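Local structure of titin (2J8H) at residues Gly130-Val135 against Asn182-Asp187. The protein is a giant elastic muscle protein, with a kinase activity, whose A-band immunoglobulin domains here form a rigid tandem pair. Numbering follows the deposited sequence.
Sequences GKPDPV and NRFGID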
loop_
_atom_site.group_PDB
_atom_site.type_symbol
_atom_site.label_atom_id
_atom_site.label_comp_id
_atom_site.label_asym_id
_atom_site.label_seq_id
_atom_site.Cartn_x
_atom_site.Cartn_y
_atom_site.Cartn_z
ATOM N N GLY A 130 7.620 -8.947 13.996
ATOM C CA GLY A 130 6.948 -8.187 15.036
ATOM C C GLY A 130 7.900 -7.252 15.731
ATOM O O GLY A 130 8.986 -7.650 16.109
ATOM N N LYS A 131 7.504 -6.000 15.865
ATOM C CA LYS A 131 8.278 -5.015 16.616
ATOM C C LYS A 131 7.228 -4.178 17.319
ATOM O O LYS A 131 6.406 -3.550 16.650
ATOM C CB LYS A 131 9.136 -4.131 15.688
ATOM C CG LYS A 131 10.276 -4.857 14.968
ATOM C CD LYS A 131 11.466 -5.121 15.873
ATOM C CE LYS A 131 12.230 -6.372 15.427
ATOM N NZ LYS A 131 13.503 -6.463 16.189
ATOM N N PRO A 132 7.224 -4.181 18.663
ATOM C CA PRO A 132 8.086 -4.880 19.590
ATOM C C PRO A 132 8.161 -6.369 19.351
ATOM O O PRO A 132 7.219 -6.959 18.846
ATOM C CB PRO A 132 7.437 -4.589 20.951
ATOM C CG PRO A 132 6.814 -3.335 20.803
ATOM C CD PRO A 132 6.277 -3.323 19.384
ATOM N N ASP A 133 9.288 -6.972 19.706
ATOM C CA ASP A 133 9.486 -8.404 19.511
ATOM C C ASP A 133 8.302 -9.117 20.156
ATOM O O ASP A 133 7.941 -8.810 21.290
ATOM C CB ASP A 133 10.806 -8.883 20.142
ATOM C CG ASP A 133 12.057 -8.274 19.482
ATOM O OD1 ASP A 133 11.941 -7.593 18.442
ATOM O OD2 ASP A 133 13.173 -8.484 20.001
ATOM N N PRO A 134 7.651 -10.024 19.413
ATOM C CA PRO A 134 6.440 -10.652 19.901
ATOM C C PRO A 134 6.655 -11.808 20.889
ATOM O O PRO A 134 7.726 -12.417 20.931
ATOM C CB PRO A 134 5.788 -11.155 18.625
ATOM C CG PRO A 134 6.910 -11.477 17.765
ATOM C CD PRO A 134 7.982 -10.489 18.061
ATOM N N VAL A 135 5.650 -12.034 21.729
ATOM C CA VAL A 135 5.597 -13.216 22.543
ATOM C C VAL A 135 5.161 -14.367 21.646
ATOM O O VAL A 135 4.185 -14.256 20.920
ATOM C CB VAL A 135 4.617 -13.075 23.685
ATOM C CG1 VAL A 135 4.519 -14.400 24.440
ATOM C CG2 VAL A 135 5.070 -11.933 24.646
ATOM N N ASN A 182 2.074 -9.114 19.834
ATOM C CA ASN A 182 2.593 -7.889 20.438
ATOM C C ASN A 182 1.486 -6.865 20.511
ATOM O O ASN A 182 0.315 -7.200 20.284
ATOM C CB ASN A 182 3.853 -7.372 19.709
ATOM C CG ASN A 182 3.596 -6.901 18.299
ATOM O OD1 ASN A 182 2.458 -6.793 17.840
ATOM N ND2 ASN A 182 4.682 -6.612 17.588
ATOM N N ARG A 183 1.842 -5.622 20.827
ATOM C CA ARG A 183 0.853 -4.578 21.005
ATOM C C ARG A 183 0.087 -4.227 19.738
ATOM O O ARG A 183 -0.973 -3.632 19.823
ATOM C CB ARG A 183 1.509 -3.307 21.609
ATOM C CG ARG A 183 2.528 -2.608 20.680
ATOM C CD ARG A 183 3.087 -1.345 21.307
ATOM N NE ARG A 183 3.835 -1.627 22.537
ATOM C CZ ARG A 183 4.548 -0.724 23.204
ATOM N NH1 ARG A 183 4.622 0.537 22.767
ATOM N NH2 ARG A 183 5.189 -1.077 24.319
ATOM N N PHE A 184 0.607 -4.586 18.573
ATOM C CA PHE A 184 -0.034 -4.232 17.323
ATOM C C PHE A 184 -0.850 -5.373 16.739
ATOM O O PHE A 184 -1.398 -5.244 15.640
ATOM C CB PHE A 184 1.013 -3.724 16.322
ATOM C CG PHE A 184 1.753 -2.510 16.824
ATOM C CD1 PHE A 184 1.081 -1.311 17.015
ATOM C CD2 PHE A 184 3.087 -2.585 17.164
ATOM C CE1 PHE A 184 1.739 -0.187 17.503
ATOM C CE2 PHE A 184 3.743 -1.463 17.651
ATOM C CZ PHE A 184 3.062 -0.270 17.819
ATOM N N GLY A 185 -0.915 -6.494 17.457
ATOM C CA GLY A 185 -1.769 -7.590 17.031
ATOM C C GLY A 185 -1.271 -8.968 17.389
ATOM O O GLY A 185 -0.139 -9.154 17.811
ATOM N N ILE A 186 -2.173 -9.924 17.200
ATOM C CA ILE A 186 -1.945 -11.319 17.428
ATOM C C ILE A 186 -2.132 -12.033 16.109
ATOM O O ILE A 186 -3.075 -11.764 15.373
ATOM C CB ILE A 186 -2.985 -11.840 18.397
ATOM C CG1 ILE A 186 -2.886 -11.020 19.687
ATOM C CG2 ILE A 186 -2.794 -13.348 18.637
ATOM C CD1 ILE A 186 -3.692 -11.544 20.812
ATOM N N ASP A 187 -1.248 -12.966 15.818
ATOM C CA ASP A 187 -1.408 -13.816 14.637
ATOM C C ASP A 187 -1.089 -15.243 15.074
ATOM O O ASP A 187 -0.209 -15.444 15.914
ATOM C CB ASP A 187 -0.412 -13.380 13.569
ATOM C CG ASP A 187 -0.728 -13.936 12.180
ATOM O OD1 ASP A 187 -1.919 -14.069 11.859
ATOM O OD2 ASP A 187 0.222 -14.203 11.411
#
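Asn182 reaches from the hairpin turn to the backbone of Pro132, its ND2 lying 2.9 Å from Pro132 O. The N-H...O angle of 176° is nearly straight, the acceptor lies in the amide plane of Asn182, and the donor meets a lone pair of the carbonyl oxygen. A chi1 of 66° sets CG between the backbone N and the carbonyl carbon, where the amide serves segment 130-135 and its own turn. The other end of the amide closes an Asx turn: OD1 accepts from Phe184 N at 3.0 Å, though this donor stands 54° out of the carbonyl plane.

Pro132, preceded by a cis peptide bond, turns its ring to the two residues after Asn182. Its CD packs 3.6 Å from Phe184 CE2, and its CG lies over one face of the Arg183 guanidinium, 3.8 Å from NE. Arg183 CG sits 3.4 Å above one face of the Phe184 ring, offset toward its rim, while Lys131 O approaches the ring edge near its plane, 3.5 Å from CD2.

In this I-set immunoglobulin domain, the segment 182-187 includes the type I turn Asn182-Gly185, which joins strands 174-182 and 185-196 in a beta hairpin; the segment 130-135 links strand 123-131 to strand 135-140. The contact therefore ties two connections between strands at the end of the domain facing its tandem neighbour. Strand 86-102, running from the first domain toward the second, adds to the grip on the Asn182 amide, Val98 O accepting from ND2 and Ala100 N donating to OD1. An alanine here would probably leave Pro132 O, Phe184 N, Val98 O and Ala100 N without their amide partner, weakening the hold on strand 86-102. Asn182 CB packs 4.2 Å from Pro134 CA, in the pair whose CA atoms are nearest.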